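Local coordinates for structural protein VP1 (Trichodysplasia spinulosa-associated polyomavirus, PDB 4U60) that forms the jelly-roll pentamers of the viral coat and engages sialylated glycolipids through glycans such as the GM1 oligosaccharide, at residues M89-S94 / R274-R279; N200-G205 / L227-G232. All blocks are in the same frame, centred on the assembly; numbering follows the deposited sequence.

Interaction 1 (M89-S94 / R274-R279); sequences MWEAVS and RKRTVR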
loop_
_atom_site.group_PDB
_atom_site.type_symbol
_atom_site.label_atom_id
_atom_site.label_comp_id
_atom_site.label_asym_id
_atom_site.label_seq_id
_atom_site.Cartn_x
_atom_site.Cartn_y
_atom_site.Cartn_z
ATOM N N MET C 89 -33.101 24.578 -8.244
ATOM C CA MET C 89 -32.364 23.515 -8.909
ATOM C C MET C 89 -32.079 22.402 -7.904
ATOM O O MET C 89 -31.963 22.665 -6.711
ATOM C CB MET C 89 -31.038 24.039 -9.448
ATOM C CG MET C 89 -31.186 25.145 -10.470
ATOM S SD MET C 89 -29.597 25.610 -11.194
ATOM C CE MET C 89 -29.335 24.250 -12.316
ATOM N N TRP C 90 -31.985 21.176 -8.401
ATOM C CA TRP C 90 -31.521 20.044 -7.592
ATOM C C TRP C 90 -30.015 20.130 -7.489
ATOM O O TRP C 90 -29.323 20.313 -8.491
ATOM C CB TRP C 90 -31.917 18.702 -8.206
ATOM C CG TRP C 90 -33.377 18.423 -8.103
ATOM C CD1 TRP C 90 -34.288 18.422 -9.113
ATOM C CD2 TRP C 90 -34.104 18.127 -6.905
ATOM N NE1 TRP C 90 -35.550 18.130 -8.618
ATOM C CE2 TRP C 90 -35.451 17.944 -7.265
ATOM C CE3 TRP C 90 -33.735 17.979 -5.562
ATOM C CZ2 TRP C 90 -36.444 17.620 -6.326
ATOM C CZ3 TRP C 90 -34.711 17.657 -4.637
ATOM C CH2 TRP C 90 -36.054 17.489 -5.020
ATOM N N GLU C 91 -29.515 20.011 -6.262
ATOM C CA GLU C 91 -28.082 20.038 -5.987
ATOM C C GLU C 91 -27.689 18.654 -5.481
ATOM O O GLU C 91 -28.268 18.175 -4.525
ATOM C CB GLU C 91 -27.825 21.070 -4.902
ATOM C CG GLU C 91 -26.386 21.214 -4.456
ATOM C CD GLU C 91 -26.243 22.155 -3.281
ATOM O OE1 GLU C 91 -27.275 22.667 -2.785
ATOM O OE2 GLU C 91 -25.091 22.396 -2.850
ATOM N N ALA C 92 -26.727 18.018 -6.148
ATOM C CA ALA C 92 -26.248 16.699 -5.735
ATOM C C ALA C 92 -25.300 16.871 -4.548
ATOM O O ALA C 92 -24.294 17.531 -4.653
ATOM C CB ALA C 92 -25.534 16.016 -6.889
ATOM N N VAL C 93 -25.660 16.274 -3.416
ATOM C CA VAL C 93 -24.959 16.483 -2.150
ATOM C C VAL C 93 -23.912 15.386 -1.906
ATOM O O VAL C 93 -22.823 15.664 -1.440
ATOM C CB VAL C 93 -25.955 16.444 -0.979
ATOM C CG1 VAL C 93 -25.234 16.584 0.356
ATOM C CG2 VAL C 93 -27.021 17.525 -1.131
ATOM N N SER C 94 -24.276 14.156 -2.220
ATOM C CA SER C 94 -23.425 13.002 -1.929
ATOM C C SER C 94 -23.836 11.816 -2.761
ATOM O O SER C 94 -24.965 11.750 -3.259
ATOM C CB SER C 94 -23.528 12.643 -0.431
ATOM O OG SER C 94 -24.852 12.282 -0.059
ATOM N N ARG C 274 -30.718 17.835 -3.004
ATOM C CA ARG C 274 -31.468 18.786 -2.223
ATOM C C ARG C 274 -31.827 19.977 -3.089
ATOM O O ARG C 274 -31.160 20.260 -4.085
ATOM C CB ARG C 274 -30.674 19.242 -0.995
ATOM C CG ARG C 274 -29.453 20.096 -1.299
ATOM C CD ARG C 274 -28.683 20.439 -0.041
ATOM N NE ARG C 274 -27.429 21.128 -0.337
ATOM C CZ ARG C 274 -26.423 21.299 0.534
ATOM N NH1 ARG C 274 -26.506 20.841 1.772
ATOM N NH2 ARG C 274 -25.328 21.943 0.170
ATOM N N LYS C 275 -32.883 20.675 -2.700
ATOM C CA LYS C 275 -33.318 21.841 -3.443
ATOM C C LYS C 275 -32.486 23.060 -3.085
ATOM O O LYS C 275 -32.335 23.390 -1.907
ATOM C CB LYS C 275 -34.789 22.146 -3.178
ATOM C CG LYS C 275 -35.748 21.184 -3.844
ATOM C CD LYS C 275 -37.193 21.567 -3.553
ATOM C CE LYS C 275 -38.147 20.475 -4.018
ATOM N NZ LYS C 275 -39.553 20.773 -3.633
ATOM N N ARG C 276 -31.986 23.726 -4.124
ATOM C CA ARG C 276 -31.184 24.938 -3.990
ATOM C C ARG C 276 -31.797 26.084 -4.806
ATOM O O ARG C 276 -32.071 25.942 -5.997
ATOM C CB ARG C 276 -29.768 24.675 -4.488
ATOM C CG ARG C 276 -28.875 25.910 -4.579
ATOM C CD ARG C 276 -28.383 26.366 -3.216
ATOM N NE ARG C 276 -27.283 25.525 -2.749
ATOM C CZ ARG C 276 -26.328 25.897 -1.892
ATOM N NH1 ARG C 276 -26.321 27.116 -1.362
ATOM N NH2 ARG C 276 -25.364 25.035 -1.573
ATOM N N THR C 277 -31.975 27.229 -4.164
ATOM C CA THR C 277 -32.440 28.423 -4.877
ATOM C C THR C 277 -31.273 29.084 -5.607
ATOM O O THR C 277 -30.160 29.154 -5.085
ATOM C CB THR C 277 -33.124 29.409 -3.915
ATOM O OG1 THR C 277 -34.197 28.740 -3.247
ATOM C CG2 THR C 277 -33.684 30.642 -4.683
ATOM N N VAL C 278 -31.540 29.554 -6.829
ATOM C CA VAL C 278 -30.556 30.241 -7.664
ATOM C C VAL C 278 -31.183 31.511 -8.265
ATOM O O VAL C 278 -32.400 31.616 -8.424
ATOM C CB VAL C 278 -30.009 29.333 -8.793
ATOM C CG1 VAL C 278 -29.466 28.039 -8.201
ATOM C CG2 VAL C 278 -31.072 29.014 -9.842
ATOM N N ARG C 279 -30.320 32.450 -8.616
ATOM C CA ARG C 279 -30.739 33.692 -9.256
ATOM C C ARG C 279 -31.267 33.456 -10.661
ATOM O O ARG C 279 -30.786 32.573 -11.378
ATOM C CB ARG C 279 -29.563 34.642 -9.356
ATOM C CG ARG C 279 -29.021 35.099 -8.023
ATOM C CD ARG C 279 -28.231 36.401 -8.186
ATOM N NE ARG C 279 -27.885 36.970 -6.887
ATOM C CZ ARG C 279 -28.746 37.562 -6.060
ATOM N NH1 ARG C 279 -30.033 37.690 -6.379
ATOM N NH2 ARG C 279 -28.314 38.031 -4.894
#
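Both carboxylate oxygens of Glu-91 are gripped twice, by Arg-274 and Arg-276 from the neighbouring strand, in a salt-bridge network on one face of the jelly-roll sheet. The strands 86-99 and 260-279 run antiparallel here, and Glu-91 sits directly across from Arg-274 in a hydrogen-bonded pair, its N 2.7 Å from Arg-274 O. The example illustrates how a sheet can hold a buried acid between two arginines that alternate along the partner strand. Each arginine binds side-on: NE of Arg-274 and NE of Arg-276 both lie 2.9 Å from Glu-91 OE1, arriving from opposite faces of the carboxylate. The NH2 groups repeat the pattern at Glu-91 OE2, where Arg-276 NH2 comes to 2.9 Å on the syn side, somewhat tilted from the carboxylate plane, in an almost straight bond of 172°, while Arg-274 NH2 stands above the plane. OE2 also accepts from the backbone N of Gly-234. So many donors would be expected to keep the acid ionised. Arg-274 runs alongside Glu-91, whereas Arg-276 reaches it through a chain bent at chi2 and chi3 (76° and 78°). Val-93 CG2 presses on the aliphatic part of Arg-274, 3.5 Å from its CD. On the other sheet face Trp-90 and Lys-275 point the same way, and Lys-275 CG makes a CH-pi contact over the six-membered ring, offset toward the rim; the indole NE1 is bonded to Pro-76 O. Back on the face of Glu-91, the Met-89 side chain crosses that of Val-278 at about a right angle, with Met-89 SD 3.9 Å from Val-278 CG1.

Interaction 2 (N200-G205 / L227-G232); sequences NTRYYG and LLDENG. With EDO (1,2-ethanediol), chain S.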
loop_
_atom_site.group_PDB
_atom_site.type_symbol
_atom_site.label_atom_id
_atom_site.label_comp_id
_atom_site.label_asym_id
_atom_site.label_seq_id
_atom_site.Cartn_x
_atom_site.Cartn_y
_atom_site.Cartn_z
ATOM N N ASN C 200 -19.069 21.762 -12.842
ATOM C CA ASN C 200 -20.333 21.304 -12.334
ATOM C C ASN C 200 -20.455 19.772 -12.321
ATOM O O ASN C 200 -21.550 19.243 -12.298
ATOM C CB ASN C 200 -21.430 21.941 -13.206
ATOM C CG ASN C 200 -22.795 21.907 -12.554
ATOM O OD1 ASN C 200 -22.928 22.035 -11.336
ATOM N ND2 ASN C 200 -23.835 21.771 -13.387
ATOM N N THR C 201 -19.314 19.081 -12.305
ATOM C CA THR C 201 -19.225 17.619 -12.185
ATOM C C THR C 201 -18.100 17.279 -11.225
ATOM O O THR C 201 -17.092 17.974 -11.173
ATOM C CB THR C 201 -18.970 16.971 -13.563
ATOM O OG1 THR C 201 -20.143 17.170 -14.383
ATOM C CG2 THR C 201 -18.603 15.482 -13.469
ATOM N N ARG C 202 -18.250 16.210 -10.475
ATOM C CA ARG C 202 -17.131 15.666 -9.707
ATOM C C ARG C 202 -16.763 14.346 -10.337
ATOM O O ARG C 202 -17.637 13.528 -10.613
ATOM C CB ARG C 202 -17.537 15.431 -8.258
ATOM C CG ARG C 202 -18.221 16.608 -7.598
ATOM C CD ARG C 202 -17.364 17.871 -7.588
ATOM N NE ARG C 202 -18.108 18.899 -6.885
ATOM C CZ ARG C 202 -18.653 19.983 -7.429
ATOM N NH1 ARG C 202 -18.457 20.327 -8.710
ATOM N NH2 ARG C 202 -19.377 20.749 -6.656
ATOM N N TYR C 203 -15.480 14.118 -10.568
ATOM C CA TYR C 203 -15.037 12.819 -11.098
ATOM C C TYR C 203 -13.834 12.281 -10.321
ATOM O O TYR C 203 -13.063 13.040 -9.731
ATOM C CB TYR C 203 -14.720 12.863 -12.615
ATOM C CG TYR C 203 -13.655 13.853 -13.026
ATOM C CD1 TYR C 203 -12.296 13.540 -12.939
ATOM C CD2 TYR C 203 -14.006 15.102 -13.528
ATOM C CE1 TYR C 203 -11.324 14.460 -13.326
ATOM C CE2 TYR C 203 -13.054 16.024 -13.923
ATOM C CZ TYR C 203 -11.719 15.707 -13.814
ATOM O OH TYR C 203 -10.766 16.614 -14.189
ATOM N N TYR C 204 -13.746 10.954 -10.296
ATOM C CA TYR C 204 -12.746 10.233 -9.508
ATOM C C TYR C 204 -12.328 9.058 -10.334
ATOM O O TYR C 204 -13.172 8.291 -10.778
ATOM C CB TYR C 204 -13.322 9.727 -8.160
ATOM C CG TYR C 204 -14.139 10.752 -7.420
ATOM C CD1 TYR C 204 -15.448 11.034 -7.812
ATOM C CD2 TYR C 204 -13.618 11.440 -6.348
ATOM C CE1 TYR C 204 -16.204 11.995 -7.159
ATOM C CE2 TYR C 204 -14.385 12.400 -5.674
ATOM C CZ TYR C 204 -15.675 12.664 -6.089
ATOM O OH TYR C 204 -16.478 13.600 -5.449
ATOM N N GLY C 205 -11.021 8.856 -10.479
ATOM C CA GLY C 205 -10.550 7.738 -11.280
ATOM C C GLY C 205 -9.221 7.176 -10.813
ATOM O O GLY C 205 -8.436 7.850 -10.135
ATOM N N LEU C 227 -20.152 15.256 -2.459
ATOM C CA LEU C 227 -20.034 15.930 -3.754
ATOM C C LEU C 227 -19.969 17.461 -3.648
ATOM O O LEU C 227 -19.783 18.156 -4.651
ATOM C CB LEU C 227 -21.190 15.506 -4.673
ATOM C CG LEU C 227 -21.244 14.012 -5.025
ATOM C CD1 LEU C 227 -22.580 13.700 -5.688
ATOM C CD2 LEU C 227 -20.100 13.625 -5.948
ATOM N N LEU C 228 -20.142 17.982 -2.443
ATOM C CA LEU C 228 -20.011 19.421 -2.210
ATOM C C LEU C 228 -18.578 19.889 -2.482
ATOM O O LEU C 228 -17.612 19.204 -2.153
ATOM C CB LEU C 228 -20.388 19.748 -0.776
ATOM C CG LEU C 228 -21.808 19.346 -0.343
ATOM C CD1 LEU C 228 -22.089 19.881 1.054
ATOM C CD2 LEU C 228 -22.872 19.841 -1.312
ATOM N N ASP C 229 -18.433 21.055 -3.091
ATOM C CA ASP C 229 -17.096 21.610 -3.301
ATOM C C ASP C 229 -16.609 22.349 -2.060
ATOM O O ASP C 229 -17.251 22.300 -1.003
ATOM C CB ASP C 229 -17.070 22.467 -4.564
ATOM C CG ASP C 229 -17.878 23.759 -4.453
ATOM O OD1 ASP C 229 -18.260 24.197 -3.348
ATOM O OD2 ASP C 229 -18.137 24.343 -5.527
ATOM N N GLU C 230 -15.477 23.048 -2.196
ATOM C CA GLU C 230 -14.878 23.795 -1.081
ATOM C C GLU C 230 -15.755 24.936 -0.554
ATOM O O GLU C 230 -15.583 25.376 0.584
ATOM C CB GLU C 230 -13.472 24.319 -1.448
ATOM C CG GLU C 230 -13.390 25.188 -2.704
ATOM C CD GLU C 230 -12.997 24.402 -3.940
ATOM O OE1 GLU C 230 -13.691 23.415 -4.266
ATOM O OE2 GLU C 230 -11.994 24.765 -4.606
ATOM N N ASN C 231 -16.692 25.410 -1.375
ATOM C CA ASN C 231 -17.643 26.432 -0.945
ATOM C C ASN C 231 -18.969 25.843 -0.467
ATOM O O ASN C 231 -19.913 26.573 -0.253
ATOM C CB ASN C 231 -17.909 27.414 -2.089
ATOM C CG ASN C 231 -16.636 28.067 -2.603
ATOM O OD1 ASN C 231 -15.860 28.614 -1.824
ATOM N ND2 ASN C 231 -16.409 27.993 -3.905
ATOM N N GLY C 232 -19.048 24.521 -0.326
ATOM C CA GLY C 232 -20.264 23.879 0.150
ATOM C C GLY C 232 -21.358 23.705 -0.892
ATOM O O GLY C 232 -22.529 23.499 -0.540
HETATM C C1 EDO S . -20.967 23.035 -8.712
HETATM O O1 EDO S . -19.838 23.236 -7.853
HETATM C C2 EDO S . -21.835 24.295 -8.784
HETATM O O2 EDO S . -22.244 24.565 -10.139
#
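A beta strand at a subunit interface meets the loop that follows strand 225-226 here, and one arginine makes most of the junction. Arg-202, on strand 201-208, reaches Leu-227 with its guanidinium: NE donates to the carbonyl oxygen Leu-227 O at 2.9 Å. The bond is bent, with an N-H...O angle of 135°, and the oxygen is tilted out of the guanidinium plane; NH2 of the same group adds a weak second bond. Bending at chi2 (-59°) turns CD aside from a fully extended course, and CG packs 3.9 Å from Leu-227 CD2. That methyl also meets the phenol of Tyr-204 near the ring plane, 3.7 Å from OH, so Leu-227 offers its carbonyl to the arginine and a methyl to both side chains. Tyr-204 itself stacks on Phe-133 of the adjacent strand. Beyond the carbonyl, Arg-202 NH2 bonds at 2.8 Å to O1 of an ethanediol, probably from the crystallisation liquor, whose O2 donates to Asn-200 OD1. Asp-229 contributes at longer range: its OD2 is 4.0 Å from Arg-202 NH2 and well out of the guanidinium plane, a purely electrostatic attraction with no N-H aimed at it. The other oxygen, Asp-229 OD1, accepts from Asn-231 N at 2.8 Å and also from Val-233 N. Tyr-204 and Gly-205 meanwhile pair with a strand of a second subunit, continuing the sheet across the interface. The loop's side of the contact is an Asx turn at Asp-229 superposed on a type I beta turn from Asp-229 to Gly-232.

Interactions 1 and 2 illustrate how neighbouring contacts share a sheet, their centres about 13 Å apart. Strand 86-99 joins them: Val-93 O lies 2.9 Å from Leu-227 N, a probable hydrogen bond leading directly from the bulged strand to the loop of interaction 2. At the far end of segment 227-232, Gly-232 O packs against both arginines of interaction 1, 3.3 Å from Arg-274 NH2 and 3.4 Å from Arg-276 NH2, while Leu-228 CD2 also touches Arg-274 NH2. Interaction 2 extends to a second subunit, whereas no other chain touches the segments of interaction 1. Neither contact includes a residue of the two glycan pockets, which include Asn-53 and Arg-114.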